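Local coordinates for protein ATP-citrate lyase beta-subunit (Chlorobium limicola, PDB 6HXJ) that probably contributes to the ATP- and coenzyme A-dependent cleavage of citrate into acetyl-CoA and oxaloacetate, as one subunit of ATP-citrate lyase, at residues Val251-Val256 / Glu301-Thr306; Gly259-Leu264 / His315-Gly320; Gly293-Trp298 / Lys329-Gly334; Gly334-Phe339 / Leu366-Gln371; Val351-Arg356 / Phe377-Tyr382. All blocks are in the same frame, centred on the assembly; numbering follows the deposited sequence.

Interaction 1 of 5, residues Val251-Val256 / Glu301-Thr306; sequences VKFVEV and EALTET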
# COMPACT_ATOMS: atom_id res chain seq x y z
N VAL A 251 -29.00 30.25 29.96
CA VAL A 251 -30.30 30.84 29.59
C VAL A 251 -31.25 30.74 30.79
O VAL A 251 -31.47 29.66 31.33
CB VAL A 251 -30.94 30.37 28.26
CG1 VAL A 251 -30.21 30.92 27.05
CG2 VAL A 251 -31.09 28.85 28.19
N LYS A 252 -31.75 31.90 31.25
CA LYS A 252 -32.62 32.00 32.42
C LYS A 252 -33.88 32.78 32.04
O LYS A 252 -33.81 33.79 31.33
CB LYS A 252 -31.88 32.69 33.60
CG LYS A 252 -30.55 32.03 33.99
CD LYS A 252 -30.23 32.23 35.45
CE LYS A 252 -29.19 31.25 35.93
NZ LYS A 252 -29.19 31.14 37.42
N PHE A 253 -35.04 32.30 32.47
CA PHE A 253 -36.29 33.01 32.20
C PHE A 253 -37.21 32.93 33.41
O PHE A 253 -37.41 31.84 33.96
CB PHE A 253 -36.98 32.50 30.91
CG PHE A 253 -38.35 33.08 30.66
CD1 PHE A 253 -38.50 34.33 30.06
CD2 PHE A 253 -39.50 32.38 31.01
CE1 PHE A 253 -39.78 34.87 29.83
CE2 PHE A 253 -40.77 32.91 30.79
CZ PHE A 253 -40.90 34.15 30.19
N VAL A 254 -37.73 34.09 33.84
CA VAL A 254 -38.67 34.22 34.95
C VAL A 254 -39.83 35.10 34.47
O VAL A 254 -39.61 36.21 33.97
CB VAL A 254 -38.03 34.76 36.26
CG1 VAL A 254 -39.04 34.71 37.40
CG2 VAL A 254 -36.77 34.00 36.63
N GLU A 255 -41.06 34.62 34.64
CA GLU A 255 -42.24 35.37 34.24
C GLU A 255 -42.74 36.24 35.39
O GLU A 255 -42.93 35.75 36.51
CB GLU A 255 -43.34 34.41 33.75
CG GLU A 255 -44.34 35.05 32.79
CD GLU A 255 -45.36 34.14 32.12
OE1 GLU A 255 -45.01 32.98 31.79
OE2 GLU A 255 -46.50 34.61 31.89
N VAL A 256 -42.89 37.54 35.12
CA VAL A 256 -43.41 38.50 36.09
C VAL A 256 -44.89 38.71 35.74
O VAL A 256 -45.19 39.03 34.59
CB VAL A 256 -42.59 39.81 36.13
CG1 VAL A 256 -43.17 40.80 37.14
CG2 VAL A 256 -41.13 39.52 36.46
N GLU A 301 -32.63 31.60 20.47
CA GLU A 301 -33.84 31.65 19.64
C GLU A 301 -35.03 31.15 20.48
O GLU A 301 -36.10 31.76 20.44
CB GLU A 301 -33.64 30.79 18.37
CG GLU A 301 -34.74 30.91 17.33
CD GLU A 301 -34.47 30.17 16.03
OE1 GLU A 301 -35.39 30.14 15.18
OE2 GLU A 301 -33.34 29.67 15.84
N ALA A 302 -34.80 30.08 21.27
CA ALA A 302 -35.79 29.48 22.16
C ALA A 302 -36.25 30.54 23.18
O ALA A 302 -37.46 30.71 23.40
CB ALA A 302 -35.18 28.28 22.87
N LEU A 303 -35.25 31.29 23.75
CA LEU A 303 -35.48 32.35 24.73
C LEU A 303 -36.25 33.53 24.14
O LEU A 303 -37.21 33.99 24.75
CB LEU A 303 -34.16 32.81 25.37
CG LEU A 303 -34.25 33.67 26.67
CD1 LEU A 303 -35.28 33.12 27.68
CD2 LEU A 303 -32.92 33.76 27.35
N THR A 304 -35.83 33.98 22.93
CA THR A 304 -36.46 35.07 22.17
C THR A 304 -37.92 34.74 21.93
O THR A 304 -38.77 35.56 22.25
CB THR A 304 -35.71 35.33 20.84
OG1 THR A 304 -34.33 35.56 21.10
CG2 THR A 304 -36.29 36.48 20.04
N GLU A 305 -38.20 33.52 21.42
CA GLU A 305 -39.54 33.02 21.11
C GLU A 305 -40.47 33.08 22.32
O GLU A 305 -41.56 33.65 22.20
CB GLU A 305 -39.46 31.63 20.48
CG GLU A 305 -39.11 31.74 19.00
CD GLU A 305 -38.90 30.46 18.23
OE1 GLU A 305 -39.59 29.45 18.53
OE2 GLU A 305 -38.09 30.47 17.27
N THR A 306 -40.00 32.61 23.48
CA THR A 306 -40.71 32.62 24.77
C THR A 306 -41.13 34.06 25.17
O THR A 306 -42.28 34.28 25.58
CB THR A 306 -39.80 31.99 25.86
OG1 THR A 306 -39.29 30.73 25.42
CG2 THR A 306 -40.50 31.82 27.20

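Interaction 2 of 5, residues Gly259-Leu264 / His315-Gly320; sequences GEIALL and HIIVGG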
# COMPACT_ATOMS: atom_id res chain seq x y z
N GLY A 259 -46.92 43.28 33.39
CA GLY A 259 -45.76 43.99 32.87
C GLY A 259 -45.80 44.27 31.39
O GLY A 259 -45.99 43.37 30.58
N GLU A 260 -45.61 45.55 31.04
CA GLU A 260 -45.61 46.03 29.66
C GLU A 260 -44.23 45.97 29.00
O GLU A 260 -44.15 45.96 27.77
CB GLU A 260 -46.17 47.48 29.59
CG GLU A 260 -47.31 47.81 30.56
CD GLU A 260 -48.56 46.96 30.48
OE1 GLU A 260 -48.85 46.24 31.47
OE2 GLU A 260 -49.25 47.00 29.44
N ILE A 261 -43.14 45.95 29.79
CA ILE A 261 -41.79 45.95 29.22
C ILE A 261 -41.09 44.59 29.37
O ILE A 261 -40.74 44.16 30.48
CB ILE A 261 -40.93 47.14 29.75
CG1 ILE A 261 -41.64 48.49 29.57
CG2 ILE A 261 -39.58 47.19 29.06
CD1 ILE A 261 -42.06 49.14 30.85
N ALA A 262 -40.81 43.94 28.23
CA ALA A 262 -40.14 42.64 28.17
C ALA A 262 -38.62 42.72 27.96
O ALA A 262 -38.14 43.32 27.00
CB ALA A 262 -40.79 41.76 27.12
N LEU A 263 -37.88 42.10 28.86
CA LEU A 263 -36.42 42.11 28.78
C LEU A 263 -35.87 40.86 28.11
O LEU A 263 -36.29 39.75 28.44
CB LEU A 263 -35.79 42.26 30.19
CG LEU A 263 -36.32 43.34 31.13
CD1 LEU A 263 -35.79 43.13 32.54
CD2 LEU A 263 -36.00 44.74 30.59
N LEU A 264 -34.92 41.05 27.18
CA LEU A 264 -34.16 40.01 26.47
C LEU A 264 -32.70 40.50 26.53
O LEU A 264 -32.08 40.89 25.54
CB LEU A 264 -34.67 39.82 25.02
CG LEU A 264 -33.92 38.84 24.07
CD1 LEU A 264 -33.71 37.46 24.69
CD2 LEU A 264 -34.59 38.73 22.73
N HIS A 315 -43.01 47.01 24.60
CA HIS A 315 -41.63 47.18 24.12
C HIS A 315 -40.84 45.92 24.41
O HIS A 315 -41.16 45.21 25.36
CB HIS A 315 -40.92 48.37 24.83
CG HIS A 315 -41.73 49.63 24.83
ND1 HIS A 315 -41.77 50.46 23.73
CD2 HIS A 315 -42.58 50.11 25.77
CE1 HIS A 315 -42.61 51.44 24.04
NE2 HIS A 315 -43.12 51.27 25.26
N ILE A 316 -39.78 45.68 23.63
CA ILE A 316 -38.82 44.59 23.89
C ILE A 316 -37.46 45.27 24.10
O ILE A 316 -37.05 46.08 23.27
CB ILE A 316 -38.72 43.46 22.79
CG1 ILE A 316 -40.09 42.86 22.39
CG2 ILE A 316 -37.72 42.34 23.20
CD1 ILE A 316 -40.07 42.10 21.08
N ILE A 317 -36.78 44.96 25.25
CA ILE A 317 -35.47 45.51 25.55
C ILE A 317 -34.43 44.44 25.30
O ILE A 317 -34.26 43.52 26.11
CB ILE A 317 -35.35 46.18 26.95
CG1 ILE A 317 -36.45 47.24 27.23
CG2 ILE A 317 -33.95 46.77 27.20
CD1 ILE A 317 -36.61 48.39 26.24
N VAL A 318 -33.76 44.55 24.15
CA VAL A 318 -32.70 43.65 23.72
C VAL A 318 -31.41 44.39 24.06
O VAL A 318 -30.80 45.03 23.20
CB VAL A 318 -32.82 43.26 22.21
CG1 VAL A 318 -31.79 42.20 21.83
CG2 VAL A 318 -34.22 42.76 21.87
N GLY A 319 -31.07 44.38 25.34
CA GLY A 319 -29.90 45.08 25.85
C GLY A 319 -28.77 44.20 26.33
O GLY A 319 -28.83 42.97 26.30
N GLY A 320 -27.74 44.86 26.80
CA GLY A 320 -26.58 44.21 27.35
C GLY A 320 -25.41 45.15 27.37
O GLY A 320 -25.46 46.25 26.80

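Interaction 3 of 5, residues Gly293-Trp298 / Lys329-Gly334; sequences GDPADW and KATFSG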
# COMPACT_ATOMS: atom_id res chain seq x y z
N GLY A 293 -22.46 33.63 28.69
CA GLY A 293 -21.45 32.60 28.50
C GLY A 293 -21.43 32.01 27.11
O GLY A 293 -21.20 30.80 26.96
N ASP A 294 -21.65 32.87 26.08
CA ASP A 294 -21.72 32.50 24.65
C ASP A 294 -22.68 31.31 24.44
O ASP A 294 -22.23 30.19 24.13
CB ASP A 294 -20.31 32.27 24.04
CG ASP A 294 -20.23 32.42 22.51
OD1 ASP A 294 -21.25 32.83 21.88
OD2 ASP A 294 -19.13 32.14 21.95
N PRO A 295 -23.98 31.49 24.75
CA PRO A 295 -24.90 30.36 24.58
C PRO A 295 -25.14 30.10 23.08
O PRO A 295 -24.83 30.94 22.22
CB PRO A 295 -26.14 30.80 25.36
CG PRO A 295 -26.13 32.28 25.30
CD PRO A 295 -24.71 32.72 25.11
N ALA A 296 -25.63 28.88 22.76
CA ALA A 296 -25.92 28.43 21.39
C ALA A 296 -27.08 29.23 20.81
O ALA A 296 -28.01 29.58 21.55
CB ALA A 296 -26.23 26.96 21.38
N ASP A 297 -27.02 29.55 19.51
CA ASP A 297 -28.08 30.38 18.89
C ASP A 297 -29.46 29.77 19.14
O ASP A 297 -30.35 30.50 19.57
CB ASP A 297 -27.85 30.58 17.40
CG ASP A 297 -27.24 29.36 16.75
OD1 ASP A 297 -26.95 28.41 17.47
OD2 ASP A 297 -27.07 29.39 15.52
N TRP A 298 -29.62 28.47 18.87
CA TRP A 298 -30.94 27.86 19.07
C TRP A 298 -31.52 28.13 20.47
O TRP A 298 -32.71 28.41 20.57
CB TRP A 298 -30.90 26.38 18.72
CG TRP A 298 -29.99 25.57 19.58
CD1 TRP A 298 -28.69 25.26 19.33
CD2 TRP A 298 -30.34 24.92 20.81
NE1 TRP A 298 -28.20 24.44 20.32
CE2 TRP A 298 -29.20 24.21 21.24
CE3 TRP A 298 -31.51 24.87 21.59
CZ2 TRP A 298 -29.20 23.44 22.42
CZ3 TRP A 298 -31.51 24.10 22.74
CH2 TRP A 298 -30.36 23.40 23.15
N LYS A 329 -22.84 38.37 16.71
CA LYS A 329 -23.43 37.93 15.42
C LYS A 329 -24.19 36.59 15.57
O LYS A 329 -25.34 36.50 15.13
CB LYS A 329 -22.36 37.90 14.31
CG LYS A 329 -22.85 37.37 12.97
CD LYS A 329 -21.75 37.27 11.94
CE LYS A 329 -22.17 36.31 10.84
NZ LYS A 329 -23.40 36.76 10.12
N ALA A 330 -23.60 35.60 16.25
CA ALA A 330 -24.24 34.30 16.49
C ALA A 330 -25.49 34.44 17.33
O ALA A 330 -26.55 34.02 16.93
CB ALA A 330 -23.26 33.36 17.18
N THR A 331 -25.37 35.09 18.49
CA THR A 331 -26.49 35.29 19.40
C THR A 331 -27.57 36.17 18.80
O THR A 331 -28.75 35.89 19.04
CB THR A 331 -26.06 35.79 20.78
OG1 THR A 331 -25.16 36.88 20.65
CG2 THR A 331 -25.46 34.68 21.66
N PHE A 332 -27.20 37.19 18.00
CA PHE A 332 -28.17 38.04 17.33
C PHE A 332 -28.83 37.30 16.21
O PHE A 332 -29.99 37.61 15.96
CB PHE A 332 -27.59 39.38 16.85
CG PHE A 332 -27.72 40.49 17.87
CD1 PHE A 332 -27.85 40.21 19.23
CD2 PHE A 332 -27.73 41.82 17.47
CE1 PHE A 332 -28.00 41.23 20.16
CE2 PHE A 332 -27.86 42.85 18.41
CZ PHE A 332 -27.99 42.55 19.75
N SER A 333 -28.19 36.29 15.59
CA SER A 333 -28.87 35.49 14.56
C SER A 333 -30.00 34.64 15.18
O SER A 333 -31.08 34.51 14.58
CB SER A 333 -27.88 34.65 13.76
OG SER A 333 -27.59 33.40 14.36
N GLY A 334 -29.76 34.12 16.39
CA GLY A 334 -30.73 33.34 17.15
C GLY A 334 -31.90 34.21 17.55
O GLY A 334 -33.03 33.77 17.47

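Interaction 4 of 5, residues Gly334-Phe339 / Leu366-Gln371; sequences GIINGF and LAAIKQ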
# COMPACT_ATOMS: atom_id res chain seq x y z
N GLY A 334 -29.76 34.12 16.39
CA GLY A 334 -30.73 33.34 17.15
C GLY A 334 -31.90 34.21 17.55
O GLY A 334 -33.03 33.77 17.47
N ILE A 335 -31.63 35.50 17.94
CA ILE A 335 -32.62 36.54 18.32
C ILE A 335 -33.44 36.92 17.09
O ILE A 335 -34.66 36.97 17.18
CB ILE A 335 -32.00 37.81 19.04
CG1 ILE A 335 -31.37 37.46 20.40
CG2 ILE A 335 -33.05 38.94 19.23
CD1 ILE A 335 -30.52 38.54 21.04
N ILE A 336 -32.76 37.15 15.95
CA ILE A 336 -33.37 37.52 14.67
C ILE A 336 -34.30 36.39 14.22
O ILE A 336 -35.46 36.67 13.93
CB ILE A 336 -32.33 37.93 13.58
CG1 ILE A 336 -31.62 39.25 13.94
CG2 ILE A 336 -32.99 38.06 12.20
CD1 ILE A 336 -30.33 39.49 13.19
N ASN A 337 -33.80 35.14 14.20
CA ASN A 337 -34.59 33.96 13.81
C ASN A 337 -35.86 33.82 14.65
O ASN A 337 -36.95 33.69 14.08
CB ASN A 337 -33.73 32.71 13.80
CG ASN A 337 -32.97 32.64 12.51
OD1 ASN A 337 -33.57 32.65 11.42
ND2 ASN A 337 -31.64 32.70 12.59
N GLY A 338 -35.73 33.99 15.97
CA GLY A 338 -36.84 33.97 16.90
C GLY A 338 -37.80 35.14 16.75
O GLY A 338 -38.98 35.00 17.09
N PHE A 339 -37.31 36.30 16.28
CA PHE A 339 -38.15 37.48 16.02
C PHE A 339 -38.96 37.28 14.75
O PHE A 339 -40.12 37.67 14.71
CB PHE A 339 -37.30 38.75 15.90
CG PHE A 339 -36.98 39.48 17.19
CD1 PHE A 339 -37.79 39.32 18.32
CD2 PHE A 339 -35.93 40.37 17.25
CE1 PHE A 339 -37.49 39.99 19.50
CE2 PHE A 339 -35.65 41.06 18.43
CZ PHE A 339 -36.43 40.86 19.56
N LEU A 366 -25.16 43.79 14.77
CA LEU A 366 -25.96 45.02 14.82
C LEU A 366 -26.51 45.38 13.45
O LEU A 366 -27.64 45.85 13.37
CB LEU A 366 -25.22 46.21 15.46
CG LEU A 366 -25.27 46.43 17.01
CD1 LEU A 366 -24.86 45.23 17.84
CD2 LEU A 366 -24.46 47.63 17.39
N ALA A 367 -25.73 45.15 12.38
CA ALA A 367 -26.14 45.38 10.98
C ALA A 367 -27.25 44.40 10.59
O ALA A 367 -28.21 44.80 9.94
CB ALA A 367 -24.94 45.24 10.05
N ALA A 368 -27.13 43.14 11.03
CA ALA A 368 -28.12 42.08 10.79
C ALA A 368 -29.46 42.41 11.48
O ALA A 368 -30.51 42.23 10.88
CB ALA A 368 -27.58 40.76 11.27
N ILE A 369 -29.41 42.94 12.70
CA ILE A 369 -30.59 43.31 13.46
C ILE A 369 -31.29 44.60 12.90
O ILE A 369 -32.52 44.67 12.92
CB ILE A 369 -30.23 43.37 14.99
CG1 ILE A 369 -31.48 43.26 15.91
CG2 ILE A 369 -29.36 44.55 15.40
CD1 ILE A 369 -31.87 41.89 16.41
N LYS A 370 -30.53 45.58 12.38
CA LYS A 370 -31.07 46.81 11.80
C LYS A 370 -31.69 46.52 10.42
O LYS A 370 -32.55 47.27 9.97
CB LYS A 370 -30.02 47.94 11.75
CG LYS A 370 -30.63 49.34 11.75
CD LYS A 370 -29.65 50.45 12.16
CE LYS A 370 -30.30 51.82 12.25
NZ LYS A 370 -31.26 51.93 13.39
N GLN A 371 -31.30 45.40 9.76
CA GLN A 371 -31.92 45.00 8.50
C GLN A 371 -33.36 44.64 8.78
O GLN A 371 -34.22 44.96 7.96
CB GLN A 371 -31.20 43.79 7.90
CG GLN A 371 -31.78 43.27 6.59
CD GLN A 371 -31.07 42.02 6.12
OE1 GLN A 371 -30.85 41.07 6.88
NE2 GLN A 371 -30.76 41.98 4.84

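Interaction 5 of 5, residues Val351-Arg356 / Phe377-Tyr382; sequences VKIWVR and FDIHVY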
# COMPACT_ATOMS: atom_id res chain seq x y z
N VAL A 351 -45.58 46.02 18.64
CA VAL A 351 -44.46 46.06 19.58
C VAL A 351 -43.21 46.69 18.94
O VAL A 351 -42.90 46.43 17.77
CB VAL A 351 -44.16 44.69 20.24
CG1 VAL A 351 -45.39 44.14 20.94
CG2 VAL A 351 -43.66 43.72 19.20
N LYS A 352 -42.58 47.59 19.68
CA LYS A 352 -41.35 48.26 19.29
C LYS A 352 -40.21 47.49 19.96
O LYS A 352 -40.34 47.08 21.12
CB LYS A 352 -41.36 49.75 19.73
CG LYS A 352 -42.44 50.58 19.04
CD LYS A 352 -42.62 51.96 19.66
CE LYS A 352 -43.78 52.71 19.04
NZ LYS A 352 -43.43 53.33 17.73
N ILE A 353 -39.13 47.24 19.24
CA ILE A 353 -37.96 46.53 19.76
C ILE A 353 -36.85 47.57 19.95
O ILE A 353 -36.65 48.41 19.07
CB ILE A 353 -37.53 45.33 18.83
CG1 ILE A 353 -38.67 44.29 18.71
CG2 ILE A 353 -36.25 44.66 19.32
CD1 ILE A 353 -38.58 43.29 17.58
N TRP A 354 -36.16 47.53 21.11
CA TRP A 354 -35.06 48.43 21.47
C TRP A 354 -33.79 47.61 21.64
O TRP A 354 -33.72 46.75 22.52
CB TRP A 354 -35.38 49.23 22.74
CG TRP A 354 -36.67 50.00 22.66
CD1 TRP A 354 -37.92 49.55 23.00
CD2 TRP A 354 -36.84 51.32 22.15
NE1 TRP A 354 -38.85 50.53 22.76
CE2 TRP A 354 -38.22 51.63 22.24
CE3 TRP A 354 -35.95 52.29 21.66
CZ2 TRP A 354 -38.74 52.87 21.85
CZ3 TRP A 354 -36.46 53.52 21.26
CH2 TRP A 354 -37.84 53.80 21.36
N VAL A 355 -32.81 47.85 20.77
CA VAL A 355 -31.55 47.13 20.75
C VAL A 355 -30.39 48.05 21.14
O VAL A 355 -30.25 49.14 20.59
CB VAL A 355 -31.30 46.41 19.39
CG1 VAL A 355 -30.03 45.57 19.41
CG2 VAL A 355 -32.49 45.54 19.00
N ARG A 356 -29.57 47.59 22.09
CA ARG A 356 -28.33 48.26 22.51
C ARG A 356 -27.39 47.14 22.92
O ARG A 356 -27.68 46.39 23.86
CB ARG A 356 -28.54 49.29 23.64
CG ARG A 356 -27.31 50.16 23.92
CD ARG A 356 -26.37 49.51 24.92
NE ARG A 356 -25.21 50.34 25.20
CZ ARG A 356 -24.11 49.90 25.80
NH1 ARG A 356 -24.00 48.63 26.18
NH2 ARG A 356 -23.09 50.73 26.02
N PHE A 377 -40.41 45.58 11.02
CA PHE A 377 -40.26 45.64 12.48
C PHE A 377 -39.98 47.07 12.93
O PHE A 377 -39.13 47.75 12.33
CB PHE A 377 -39.08 44.75 12.93
CG PHE A 377 -39.33 43.27 12.90
CD1 PHE A 377 -39.81 42.60 14.02
CD2 PHE A 377 -39.03 42.52 11.77
CE1 PHE A 377 -40.02 41.23 14.00
CE2 PHE A 377 -39.27 41.15 11.74
CZ PHE A 377 -39.74 40.51 12.86
N ASP A 378 -40.67 47.52 14.01
CA ASP A 378 -40.46 48.84 14.63
C ASP A 378 -39.21 48.73 15.59
O ASP A 378 -39.31 48.87 16.81
CB ASP A 378 -41.74 49.28 15.37
CG ASP A 378 -41.90 50.78 15.59
OD1 ASP A 378 -40.96 51.41 16.11
OD2 ASP A 378 -43.01 51.30 15.32
N ILE A 379 -38.05 48.44 14.99
CA ILE A 379 -36.80 48.18 15.70
C ILE A 379 -35.83 49.39 15.66
O ILE A 379 -35.50 49.90 14.58
CB ILE A 379 -36.15 46.84 15.19
CG1 ILE A 379 -34.91 46.43 16.02
CG2 ILE A 379 -35.84 46.84 13.68
CD1 ILE A 379 -34.58 44.96 15.94
N HIS A 380 -35.39 49.83 16.86
CA HIS A 380 -34.39 50.89 17.07
C HIS A 380 -33.13 50.21 17.60
O HIS A 380 -33.18 49.53 18.63
CB HIS A 380 -34.90 51.99 18.04
CG HIS A 380 -36.20 52.61 17.61
ND1 HIS A 380 -37.42 52.03 17.92
CD2 HIS A 380 -36.43 53.71 16.86
CE1 HIS A 380 -38.34 52.80 17.36
NE2 HIS A 380 -37.79 53.83 16.72
N VAL A 381 -32.03 50.30 16.84
CA VAL A 381 -30.78 49.65 17.23
C VAL A 381 -29.69 50.73 17.41
O VAL A 381 -29.45 51.59 16.55
CB VAL A 381 -30.33 48.40 16.38
CG1 VAL A 381 -31.34 47.99 15.31
CG2 VAL A 381 -28.90 48.50 15.82
N TYR A 382 -29.07 50.67 18.60
CA TYR A 382 -28.02 51.57 19.06
C TYR A 382 -26.75 50.79 19.38
O TYR A 382 -26.77 49.58 19.67
CB TYR A 382 -28.49 52.37 20.30
CG TYR A 382 -29.81 53.08 20.10
CD1 TYR A 382 -29.85 54.37 19.57
CD2 TYR A 382 -31.01 52.48 20.45
CE1 TYR A 382 -31.07 55.03 19.39
CE2 TYR A 382 -32.23 53.13 20.26
CZ TYR A 382 -32.25 54.40 19.72
OH TYR A 382 -33.46 55.03 19.52

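Interaction 1 of 5, residues Val251-Val256 / Glu301-Thr306
L303 projects from its helix straight at strand 251-255 and lets its two methyl branches part between two strand residues. Its CG stands anti to the backbone N (chi1 -166°), which carries the fork across the gap. One prong, L303 CD2, meets V251 CG1 at 3.9 Å, the two side chains passing head to tail. The other prong, L303 CD1, reaches the root of the phenylalanine, 3.7 Å from F253 CB, with the two side chains meeting at a slant. K252 lies between these two residues and turns its side chain away from the helix, as the alternation of a strand requires, while K252 O lies 4.0 Å from L303 CD1.

One helical turn further on, T306 meets the ring itself. F253 CG is anti to its backbone N, and the ring offers a face to T306 CG2, which sits 3.8 Å from the ring centroid and 13° off the normal, a CH-pi contact over the centre of the ring. The hydroxyl is kept out of this apolar meeting: T306 OG1 turns back along its own helix to bond A302 O at 2.7 Å. That carbonyl also accepts T306 N; the side-chain bond fixes the rotation of the threonine and leaves CG2 over the ring.

This is a helix lying on the face of a mixed sheet. I243 and I240 of helix 235-246 touch V251 and F253 respectively, Y291 of strand 287-292 adjoins V251 and L303, and T304 packs on I335 and F339 of helix 328-344.

Interaction 2 of 5, residues Gly259-Leu264 / His315-Gly320
The imidazole of H315 is met at its edge, near the ring plane, by the aliphatic branch of I261: I261 CG1 comes to 4.2 Å from H315 CD2. The ring of W354, on the next strand, meets the same imidazole with its plane inclined by about 50°, and A395 of helix 391-397 touches H315 as well.

The peptide groups beneath these side chains form a parallel ladder in which I261, A262 and L263 are paired with H315, I316 and I317. A262 uses both of its polar backbone atoms on the same neighbouring strand, A262 N donating to H315 O at 3.2 Å and A262 O accepting from I317 N at 2.8 Å. The second of these bonds is nearly straight (173° at the hydrogen) and runs almost along the C=O axis. I317 O in turn accepts from L264 N at 2.8 Å, but that donor stands above the carbonyl plane.

Side chains alternate between the two faces. On the face of H315, I261 CG2 and I317 CG1 run abreast, 3.6 Å apart, and L263 CD2 rests 4.0 Å from I317 CB. Towards the C-terminal end of the pair, L264 and V318 also run alongside each other, L264 CD2 to V318 CG2 being 4.1 Å.

Both are neighbouring inner strands in the parallel part of a mixed, flavodoxin-like alpha/beta sheet, with helices on both faces. Helix 391-397 packs on I261, H315 and I317, while helix 328-344 sets I335 against L264 and V318 and F339 against I316 and V318, and strand 352-356 continues the ladder beyond I316.

Interaction 3 of 5, residues Gly293-Trp298 / Lys329-Gly334
The loop that leaves strand 287-292 and the first turn of helix 297-309, with A296 at its N-cap position, meet the flank of helix 328-344 beside a bound citrate. That anion, which probably came from the crystallisation liquor, accepts a hydrogen bond from G293 N, and the side chain of P295 lies about 6 Å from it.

P295 and T331 cross at about a right angle, with P295 CD 4.0 Å from T331 CG2. This methyl stands anti to the carbonyl carbon of T331, and it also lies 3.8 Å from P295 O. The threonine hydroxyl bonds D327 O in the preceding turn. Further along, D297 CB touches A330 O at 3.7 Å, and D297 O approaches G334 CA to 3.8 Å, a closeness of backbones that the lack of a side chain on G334 permits.

The polar groups find their partners within each segment or outside the pair, not across it; W298 NE1, for example, bonds the backbone of another protein chain. A330 O is gripped twice, by G334 N and by S333 OG, the hydroxyl arriving in plane on a lone pair. Joining the two elements therefore falls to van der Waals contact of carbon with carbon and of carbon with backbone oxygen.

Interaction 4 of 5, residues Gly334-Phe339 / Leu366-Gln371
Two neighbouring helices of a flavodoxin-like alpha/beta domain run nearly parallel here on one side of the sheet, their segment axes 10.3 Å apart and at 12° to each other. I336 and I369 carry the contact, crossing at a slant, and their different torsions explain how each finds its place.

In I336, CG1 stands anti to the carbonyl carbon and the chain continues extended (chi2 161°), so that CD1 is thrust against the backbone of the second helix. I336 CD1 lies 3.5 Å from A368 C and 3.6 Å from A368 CB. The long branch of I336 thus lies against the alanine. I369 is built the other way round: its CG1 is anti to the backbone N (chi1 -160°), with CG2 between N and the carbonyl carbon. From a CB that does not face helix 334-339, this brings I369 CD1 back to I336 CG1 at 3.6 Å.

The same methyl is shared among several neighbours. I335 CG2 lies 4.2 Å from I369 CD1. I369 also touches I379 and V381 of strand 378-382, while I335 and F339 reach V318, so the pair of helices closes over the sheet. The ring of F339 joins in by its edge, where F339 CE2 meets I369 CD1 near the ring plane, at 4.4 Å.

Interaction 5 of 5, residues Val351-Arg356 / Phe377-Tyr382
W354 and H380 adopt the same first torsion, each with CG anti to the carbonyl carbon (chi1 -55° and -56°), and so send their rings off the same face of the sheet abreast. The result is an offset stack: the six-membered ring of W354 and the imidazole of H380 have centroids 4.5 Å apart and planes at 16°. Y382 OH lies at the indole edge, 3.8 Å from W354 CZ3.

On that face too, the lysine bends at its last torsion to bring K352 NZ to D378 OD2 at 3.2 Å, a salt bridge met from above the carboxylate plane. The opposite face is apolar, with V355 CB 3.7 Å from V381 CB and I379 CD1 3.8 Å from both I353 CG2 and V355 CG2.

I353 and V355 each donate through N and accept through O, to and from D378, H380 and Y382. The guanidinium of R356 leads away from strand 378-382, bonding G320 O, M386 O and R384 O and forming a salt bridge to an acidic side chain of another protein chain.

With helix 362-371 packed over V355, I379 and V381, the strands make a beta-alpha-beta crossover at the edge of the flavodoxin-like sheet.

Overall arrangement
All five contacts belong to one alpha/beta domain of the citrate-binding family. Interactions 1, 2 and 5 reach the same six-stranded sheet. Interactions 2 and 5 are joined directly, V318 N lying 2.7 Å from W354 O, a probable hydrogen bond. Interactions 3 and 4 share G334 and follow each other along helix 328-344, while interactions 1 and 3 share helix 297-309. F332 links interaction 3 to interaction 5, F332 CE2 being 3.6 Å from V355 CG1. Interaction 3 lies nearest the bound citrate, and its P295 side chain is about 10 Å from coenzyme A; in interaction 5, the R356 side chain is about 9 Å from a citrate.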